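Long-range contacts in Exo-beta-1,3-galactanase (PDB 5FLW), which probably hydrolyses beta-1,3-linked galactan from the non-reducing end, releasing galactose, as a family 43 glycoside hydrolase: residues N43-Y51 with S61-Q69; V17-L25 with Y33-N41. All coordinates share one frame; numbering follows the deposited sequence.

How the contacts relate
Contact 2 comes first along the chain and is complete before the chain reaches contact 1. Their centres lie about 8 Å apart. Both belong to one four-stranded antiparallel sheet with the order 24-28, 31-37, 48-53, 60-66. Contact 2 pairs the first two strands, and contact 1 the last two. Strands 31-37 and 48-53 join them as neighbours: Tyr51 O lies 2.8 Å from Ala34 N, and Cys49 O 2.8 Å from Gly36 N, both probable hydrogen bonds. The chain folds into five such sheets, as in the five-bladed beta-propeller of family 43. The two contacts thus build one blade, with contact 2 nearer the chain's centre.

Contact 1 of 2, residues N43-Y51 with S61-Q69; sequences NLFQGVCCY and SHGIVLDVQ
Cys50 CB presses against Val65 CG1 at 3.5 Å, closer than carbons usually pack. Next to it, Val48 CB lies 4.0 Å from Leu66 CB, with the two side chains crossing at a slant. Met97 of strand 95-102 touches both Val48 and Leu66, so this face is buried. The backbones run antiparallel. Val65 N donates to Val48 O at 2.8 Å, almost straight along the carbonyl. These are the third and fourth strands of a beta-propeller blade, 48-53 and 60-66, and beta bulges shift their register on both sides of Cys49. Phe45 CG is trans to the backbone N (chi1 -172°), which brings the ring to the second segment. Asp67 O meets the ring edge in plane, 3.5 Å from Phe45 CE2, while Gly47 N sits over one face. Losing the ring to an alanine here would probably open a gap beside Leu66 and Val68. The other side is looser. Ile64 is exposed, with its CD1 near Gln46 O. At the Tyr51 end a bound water donates to Cys50 O at 2.9 Å and lies 2.8 Å from Ser61 OG, above one face of the Tyr51 ring.

Contact 2 of 2, residues V17-L25 with Y33-N41; sequences VAQLHGIGL and YAYGENKVN
Gln19 OE1 accepts a hydrogen bond from Lys39 N at 2.9 Å. The N-H comes in from above the plane of the amide, 43° out of it. The Gln19 chain bends at chi2 (-63°), which brings OE1 to Lys39 N. Beside it, His21 CD2 points edge-on at Glu37 O, 3.3 Å away and in the plane of the ring. Gln19 OE1 also lies in that plane. Lys39 CG lies against the same imidazole.

Backbone bonds continue the pairing. His21 O takes a straight bond from Glu37 N, in the carbonyl plane. Gly24 and Tyr35 exchange two bonds, and Tyr35 N reaches Gly24 O at 2.8 Å. Side-chain packing adds an apolar patch: Ala34 CB meets two leucines, with Leu20 CD2 at 3.6 Å and Leu25 CD2 at 3.8 Å. Gly22 and Gly36 have no room for a side chain: a CB would run into Glu37 OE2 and Gln19 O.

A second shell positions these groups. Lys39 NZ forms a salt bridge with Glu37 OE1 at 2.8 Å, on the anti side of the carboxylate, and Arg83 N bonds Glu37 OE2. His21 NE2 is hydrogen-bonded to Gly274 O. Tyr51 OH bonds Gln19 N, and Asp266 OD1 bonds Gly22 N.

Two successive inverse gamma turns, centred on Gln19 and Leu20, bend the chain before strand 24-28. That strand pairs with 31-37 as the first hairpin of a four-stranded propeller blade.

Contact 1 of 2, residues N43-Y51 with S61-Q69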
loop_
_atom_site.group_PDB
_atom_site.type_symbol
_atom_site.label_atom_id
_atom_site.label_comp_id
_atom_site.label_asym_id
_atom_site.label_seq_id
_atom_site.Cartn_x
_atom_site.Cartn_y
_atom_site.Cartn_z
ATOM N N ASN A 43 8.250 -14.600 -7.275
ATOM C CA ASN A 43 7.701 -13.317 -7.709
ATOM C C ASN A 43 6.417 -13.396 -8.537
ATOM O O ASN A 43 5.824 -12.341 -8.808
ATOM C CB ASN A 43 8.747 -12.530 -8.533
ATOM C CG ASN A 43 8.960 -13.116 -9.932
ATOM O OD1 ASN A 43 9.030 -14.333 -10.087
ATOM N ND2 ASN A 43 9.085 -12.260 -10.945
ATOM N N LEU A 44 5.986 -14.586 -8.979
ATOM C CA LEU A 44 4.784 -14.654 -9.809
ATOM C C LEU A 44 3.522 -14.680 -8.931
ATOM O O LEU A 44 3.562 -14.965 -7.728
ATOM C CB LEU A 44 4.835 -15.853 -10.765
ATOM C CG LEU A 44 6.047 -15.859 -11.702
ATOM C CD1 LEU A 44 6.147 -17.161 -12.544
ATOM C CD2 LEU A 44 6.079 -14.610 -12.596
ATOM N N PHE A 45 2.382 -14.395 -9.554
ATOM C CA PHE A 45 1.153 -14.277 -8.784
ATOM C C PHE A 45 0.745 -15.616 -8.167
ATOM O O PHE A 45 0.560 -16.611 -8.888
ATOM C CB PHE A 45 0.023 -13.724 -9.636
ATOM C CG PHE A 45 -1.202 -13.422 -8.833
ATOM C CD1 PHE A 45 -1.141 -12.481 -7.808
ATOM C CD2 PHE A 45 -2.417 -14.071 -9.097
ATOM C CE1 PHE A 45 -2.292 -12.196 -7.050
ATOM C CE2 PHE A 45 -3.563 -13.799 -8.331
ATOM C CZ PHE A 45 -3.509 -12.858 -7.323
ATOM N N GLN A 46 0.574 -15.629 -6.823
ATOM C CA GLN A 46 0.181 -16.815 -6.070
ATOM C C GLN A 46 -1.034 -16.527 -5.189
ATOM O O GLN A 46 -1.308 -17.269 -4.233
ATOM C CB GLN A 46 1.339 -17.394 -5.249
ATOM C CG GLN A 46 2.543 -17.745 -6.103
ATOM C CD GLN A 46 3.843 -17.649 -5.332
ATOM O OE1 GLN A 46 4.067 -18.392 -4.361
ATOM N NE2 GLN A 46 4.703 -16.709 -5.737
ATOM N N GLY A 47 -1.759 -15.448 -5.477
ATOM C CA GLY A 47 -2.927 -15.096 -4.691
ATOM C C GLY A 47 -2.667 -13.933 -3.741
ATOM O O GLY A 47 -1.524 -13.498 -3.514
ATOM N N VAL A 48 -3.777 -13.428 -3.196
ATOM C CA VAL A 48 -3.776 -12.385 -2.183
ATOM C C VAL A 48 -4.192 -13.030 -0.864
ATOM O O VAL A 48 -5.262 -13.651 -0.774
ATOM C CB VAL A 48 -4.713 -11.226 -2.554
ATOM C CG1 VAL A 48 -4.763 -10.200 -1.410
ATOM C CG2 VAL A 48 -4.229 -10.561 -3.856
ATOM N N CYS A 49 -3.338 -12.868 0.150
ATOM C CA CYS A 49 -3.573 -13.377 1.498
ATOM C C CYS A 49 -4.234 -12.310 2.362
ATOM O O CYS A 49 -3.818 -11.148 2.349
ATOM C CB CYS A 49 -2.229 -13.745 2.136
ATOM S SG CYS A 49 -1.442 -15.155 1.330
ATOM N N CYS A 50 -5.205 -12.733 3.178
ATOM C CA CYS A 50 -5.889 -11.844 4.110
ATOM C C CYS A 50 -5.564 -12.242 5.548
ATOM O O CYS A 50 -5.617 -13.433 5.889
ATOM C CB CYS A 50 -7.409 -11.884 3.893
ATOM S SG CYS A 50 -8.366 -10.879 5.027
ATOM N N TYR A 51 -5.230 -11.243 6.388
ATOM C CA TYR A 51 -5.037 -11.441 7.824
ATOM C C TYR A 51 -5.796 -10.368 8.597
ATOM O O TYR A 51 -5.977 -9.248 8.108
ATOM C CB TYR A 51 -3.557 -11.330 8.235
ATOM C CG TYR A 51 -2.662 -12.256 7.451
ATOM C CD1 TYR A 51 -2.115 -11.850 6.225
ATOM C CD2 TYR A 51 -2.394 -13.558 7.901
ATOM C CE1 TYR A 51 -1.333 -12.707 5.464
ATOM C CE2 TYR A 51 -1.620 -14.427 7.138
ATOM C CZ TYR A 51 -1.084 -13.979 5.936
ATOM O OH TYR A 51 -0.304 -14.845 5.204
ATOM N N SER A 61 -4.994 -15.635 10.102
ATOM C CA SER A 61 -5.121 -15.835 8.671
ATOM C C SER A 61 -6.578 -16.086 8.273
ATOM O O SER A 61 -7.303 -16.839 8.938
ATOM C CB SER A 61 -4.301 -17.049 8.261
ATOM O OG SER A 61 -4.453 -17.307 6.850
ATOM N N HIS A 62 -7.006 -15.466 7.170
ATOM C CA HIS A 62 -8.260 -15.792 6.499
ATOM C C HIS A 62 -8.032 -16.439 5.127
ATOM O O HIS A 62 -8.949 -16.474 4.292
ATOM C CB HIS A 62 -9.166 -14.561 6.426
ATOM C CG HIS A 62 -9.596 -14.088 7.773
ATOM N ND1 HIS A 62 -10.704 -14.598 8.420
ATOM C CD2 HIS A 62 -8.980 -13.267 8.663
ATOM C CE1 HIS A 62 -10.803 -14.039 9.616
ATOM N NE2 HIS A 62 -9.762 -13.235 9.791
ATOM N N GLY A 63 -6.804 -16.928 4.880
ATOM C CA GLY A 63 -6.503 -17.656 3.668
ATOM C C GLY A 63 -6.351 -16.756 2.455
ATOM O O GLY A 63 -6.263 -15.528 2.542
ATOM N N ILE A 64 -6.309 -17.405 1.297
ATOM C CA ILE A 64 -6.212 -16.707 0.018
ATOM C C ILE A 64 -7.614 -16.230 -0.362
ATOM O O ILE A 64 -8.519 -17.049 -0.564
ATOM C CB ILE A 64 -5.602 -17.620 -1.069
ATOM C CG1 ILE A 64 -4.128 -17.960 -0.717
ATOM C CG2 ILE A 64 -5.682 -16.975 -2.453
ATOM C CD1 ILE A 64 -3.471 -18.991 -1.584
ATOM N N VAL A 65 -7.784 -14.903 -0.467
ATOM C CA VAL A 65 -9.077 -14.285 -0.756
ATOM C C VAL A 65 -9.229 -13.857 -2.222
ATOM O O VAL A 65 -10.360 -13.613 -2.663
ATOM C CB VAL A 65 -9.414 -13.132 0.234
ATOM C CG1 VAL A 65 -9.404 -13.657 1.673
ATOM C CG2 VAL A 65 -8.445 -11.951 0.114
ATOM N N LEU A 66 -8.132 -13.759 -2.977
ATOM C CA LEU A 66 -8.171 -13.608 -4.434
ATOM C C LEU A 66 -7.227 -14.674 -4.986
ATOM O O LEU A 66 -6.011 -14.617 -4.753
ATOM C CB LEU A 66 -7.776 -12.199 -4.893
ATOM C CG LEU A 66 -7.699 -12.006 -6.417
ATOM C CD1 LEU A 66 -9.031 -12.291 -7.072
ATOM C CD2 LEU A 66 -7.164 -10.612 -6.808
ATOM N N ASP A 67 -7.786 -15.667 -5.658
ATOM C CA ASP A 67 -7.006 -16.804 -6.113
ATOM C C ASP A 67 -6.224 -16.458 -7.375
ATOM O O ASP A 67 -6.551 -15.521 -8.117
ATOM C CB ASP A 67 -7.927 -17.962 -6.477
ATOM C CG ASP A 67 -8.500 -18.659 -5.262
ATOM O OD1 ASP A 67 -7.752 -18.846 -4.278
ATOM O OD2 ASP A 67 -9.701 -19.025 -5.295
ATOM N N VAL A 68 -5.183 -17.263 -7.621
ATOM C CA VAL A 68 -4.645 -17.373 -8.967
ATOM C C VAL A 68 -5.790 -17.744 -9.911
ATOM O O VAL A 68 -6.626 -18.595 -9.588
ATOM C CB VAL A 68 -3.550 -18.453 -8.998
ATOM C CG1 VAL A 68 -2.970 -18.561 -10.396
ATOM C CG2 VAL A 68 -2.470 -18.162 -7.984
ATOM N N GLN A 69 -5.843 -17.088 -11.071
ATOM C CA GLN A 69 -6.914 -17.283 -12.044
ATOM C C GLN A 69 -6.447 -18.226 -13.165
ATOM O O GLN A 69 -5.304 -18.693 -13.182
ATOM C CB GLN A 69 -7.410 -15.908 -12.539
ATOM C CG GLN A 69 -7.904 -14.973 -11.382
ATOM C CD GLN A 69 -9.167 -15.510 -10.677
ATOM O OE1 GLN A 69 -10.122 -15.932 -11.346
ATOM N NE2 GLN A 69 -9.169 -15.518 -9.339
HETATM O O HOH W 1 -3.770 -15.440 4.814
#

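Contact 2 of 2, residues V17-L25 with Y33-N41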
loop_
_atom_site.group_PDB
_atom_site.type_symbol
_atom_site.label_atom_id
_atom_site.label_comp_id
_atom_site.label_asym_id
_atom_site.label_seq_id
_atom_site.Cartn_x
_atom_site.Cartn_y
_atom_site.Cartn_z
ATOM N N VAL A 17 4.551 -18.352 8.220
ATOM C CA VAL A 17 4.952 -16.987 7.914
ATOM C C VAL A 17 3.741 -16.193 7.396
ATOM O O VAL A 17 3.038 -16.656 6.491
ATOM C CB VAL A 17 6.112 -17.007 6.901
ATOM C CG1 VAL A 17 6.404 -15.587 6.381
ATOM C CG2 VAL A 17 7.353 -17.649 7.539
ATOM N N ALA A 18 3.500 -14.992 7.956
ATOM C CA ALA A 18 2.417 -14.126 7.465
ATOM C C ALA A 18 2.926 -13.369 6.234
ATOM O O ALA A 18 3.931 -12.652 6.314
ATOM C CB ALA A 18 1.939 -13.132 8.536
ATOM N N GLN A 19 2.242 -13.537 5.097
ATOM C CA GLN A 19 2.635 -12.920 3.827
ATOM C C GLN A 19 2.197 -11.443 3.796
ATOM O O GLN A 19 1.378 -10.991 2.981
ATOM C CB GLN A 19 2.085 -13.741 2.659
ATOM C CG GLN A 19 2.653 -15.190 2.513
ATOM C CD GLN A 19 4.158 -15.235 2.240
ATOM O OE1 GLN A 19 4.662 -14.578 1.341
ATOM N NE2 GLN A 19 4.886 -16.015 3.050
ATOM N N LEU A 20 2.765 -10.677 4.722
ATOM C CA LEU A 20 2.420 -9.262 4.868
ATOM C C LEU A 20 3.347 -8.407 3.990
ATOM O O LEU A 20 4.100 -7.551 4.476
ATOM C CB LEU A 20 2.463 -8.835 6.342
ATOM C CG LEU A 20 1.379 -9.489 7.209
ATOM C CD1 LEU A 20 1.716 -9.387 8.688
ATOM C CD2 LEU A 20 -0.042 -8.937 6.918
ATOM N N HIS A 21 3.270 -8.653 2.672
ATOM C CA HIS A 21 4.149 -8.031 1.687
ATOM C C HIS A 21 3.328 -7.132 0.768
ATOM O O HIS A 21 2.310 -7.569 0.205
ATOM C CB HIS A 21 4.842 -9.074 0.819
ATOM C CG HIS A 21 5.444 -10.204 1.586
ATOM N ND1 HIS A 21 6.456 -10.017 2.513
ATOM C CD2 HIS A 21 5.216 -11.540 1.524
ATOM C CE1 HIS A 21 6.786 -11.193 3.021
ATOM N NE2 HIS A 21 6.065 -12.137 2.423
ATOM N N GLY A 22 3.782 -5.888 0.612
ATOM C CA GLY A 22 3.074 -4.916 -0.211
ATOM C C GLY A 22 1.642 -4.682 0.224
ATOM O O GLY A 22 0.775 -4.491 -0.627
ATOM N N ILE A 23 1.377 -4.643 1.550
ATOM C CA ILE A 23 -0.003 -4.799 2.030
ATOM C C ILE A 23 -0.859 -3.552 1.812
ATOM O O ILE A 23 -0.384 -2.399 1.802
ATOM C CB ILE A 23 -0.107 -5.260 3.504
ATOM C CG1 ILE A 23 0.356 -4.164 4.474
ATOM C CG2 ILE A 23 0.604 -6.559 3.698
ATOM C CD1 ILE A 23 0.197 -4.542 5.941
ATOM N N GLY A 24 -2.168 -3.805 1.689
ATOM C CA GLY A 24 -3.171 -2.827 2.040
ATOM C C GLY A 24 -3.688 -3.154 3.430
ATOM O O GLY A 24 -3.673 -4.322 3.858
ATOM N N LEU A 25 -4.134 -2.098 4.143
ATOM C CA LEU A 25 -4.736 -2.212 5.469
ATOM C C LEU A 25 -6.009 -1.386 5.510
ATOM O O LEU A 25 -6.010 -0.221 5.095
ATOM C CB LEU A 25 -3.840 -1.626 6.562
ATOM C CG LEU A 25 -2.740 -2.461 7.162
ATOM C CD1 LEU A 25 -1.899 -1.543 8.059
ATOM C CD2 LEU A 25 -3.373 -3.589 7.965
ATOM N N TYR A 33 -7.880 -5.277 8.776
ATOM C CA TYR A 33 -7.735 -6.279 7.729
ATOM C C TYR A 33 -6.522 -5.927 6.882
ATOM O O TYR A 33 -6.466 -4.828 6.316
ATOM C CB TYR A 33 -8.976 -6.296 6.830
ATOM C CG TYR A 33 -10.200 -6.828 7.526
ATOM C CD1 TYR A 33 -10.825 -6.092 8.526
ATOM C CD2 TYR A 33 -10.718 -8.087 7.198
ATOM C CE1 TYR A 33 -11.952 -6.579 9.189
ATOM C CE2 TYR A 33 -11.848 -8.595 7.851
ATOM C CZ TYR A 33 -12.455 -7.833 8.855
ATOM O OH TYR A 33 -13.576 -8.294 9.523
ATOM N N ALA A 34 -5.579 -6.862 6.762
ATOM C CA ALA A 34 -4.425 -6.716 5.875
ATOM C C ALA A 34 -4.604 -7.603 4.644
ATOM O O ALA A 34 -5.075 -8.744 4.750
ATOM C CB ALA A 34 -3.125 -7.109 6.593
ATOM N N TYR A 35 -4.217 -7.085 3.478
ATOM C CA TYR A 35 -4.237 -7.852 2.233
ATOM C C TYR A 35 -2.817 -7.833 1.674
ATOM O O TYR A 35 -2.304 -6.761 1.356
ATOM C CB TYR A 35 -5.238 -7.237 1.230
ATOM C CG TYR A 35 -6.647 -7.169 1.815
ATOM C CD1 TYR A 35 -7.545 -8.268 1.687
ATOM C CD2 TYR A 35 -7.075 -6.050 2.552
ATOM C CE1 TYR A 35 -8.834 -8.228 2.243
ATOM C CE2 TYR A 35 -8.360 -6.018 3.131
ATOM C CZ TYR A 35 -9.232 -7.100 2.967
ATOM O OH TYR A 35 -10.495 -7.069 3.514
ATOM N N GLY A 36 -2.180 -9.008 1.560
ATOM C CA GLY A 36 -0.781 -9.067 1.186
ATOM C C GLY A 36 -0.507 -9.975 -0.001
ATOM O O GLY A 36 -1.321 -10.836 -0.369
ATOM N N GLU A 37 0.674 -9.761 -0.615
ATOM C CA GLU A 37 1.129 -10.634 -1.700
ATOM C C GLU A 37 1.575 -11.981 -1.137
ATOM O O GLU A 37 2.481 -12.035 -0.311
ATOM C CB GLU A 37 2.300 -9.975 -2.426
ATOM C CG GLU A 37 1.986 -8.595 -2.996
ATOM C CD GLU A 37 3.215 -7.832 -3.487
ATOM O OE1 GLU A 37 4.317 -8.413 -3.590
ATOM O OE2 GLU A 37 3.099 -6.602 -3.711
ATOM N N ASN A 38 0.979 -13.083 -1.608
ATOM C CA ASN A 38 1.510 -14.406 -1.287
ATOM C C ASN A 38 2.769 -14.631 -2.131
ATOM O O ASN A 38 2.682 -14.713 -3.367
ATOM C CB ASN A 38 0.473 -15.468 -1.628
ATOM C CG ASN A 38 0.919 -16.868 -1.227
ATOM O OD1 ASN A 38 1.822 -17.016 -0.413
ATOM N ND2 ASN A 38 0.278 -17.903 -1.796
ATOM N N LYS A 39 3.943 -14.734 -1.484
ATOM C CA LYS A 39 5.199 -14.859 -2.222
ATOM C C LYS A 39 6.004 -16.098 -1.823
ATOM O O LYS A 39 7.230 -16.120 -2.008
ATOM C CB LYS A 39 6.051 -13.579 -2.153
ATOM C CG LYS A 39 5.256 -12.302 -2.359
ATOM C CD LYS A 39 6.125 -11.039 -2.540
ATOM C CE LYS A 39 6.605 -10.894 -3.983
ATOM N NZ LYS A 39 5.444 -10.668 -4.913
ATOM N N VAL A 40 5.329 -17.141 -1.309
ATOM C CA VAL A 40 6.036 -18.309 -0.770
ATOM C C VAL A 40 6.933 -18.961 -1.809
ATOM O O VAL A 40 7.980 -19.527 -1.468
ATOM C CB VAL A 40 5.078 -19.345 -0.149
ATOM C CG1 VAL A 40 4.509 -18.852 1.164
ATOM C CG2 VAL A 40 3.985 -19.726 -1.145
ATOM N N ASN A 41 6.547 -18.902 -3.078
ATOM C CA ASN A 41 7.303 -19.527 -4.148
ATOM C C ASN A 41 7.817 -18.517 -5.177
ATOM O O ASN A 41 7.952 -18.851 -6.358
ATOM C CB ASN A 41 6.481 -20.647 -4.789
ATOM C CG ASN A 41 6.243 -21.832 -3.818
ATOM O OD1 ASN A 41 7.196 -22.399 -3.263
ATOM N ND2 ASN A 41 4.971 -22.182 -3.586
#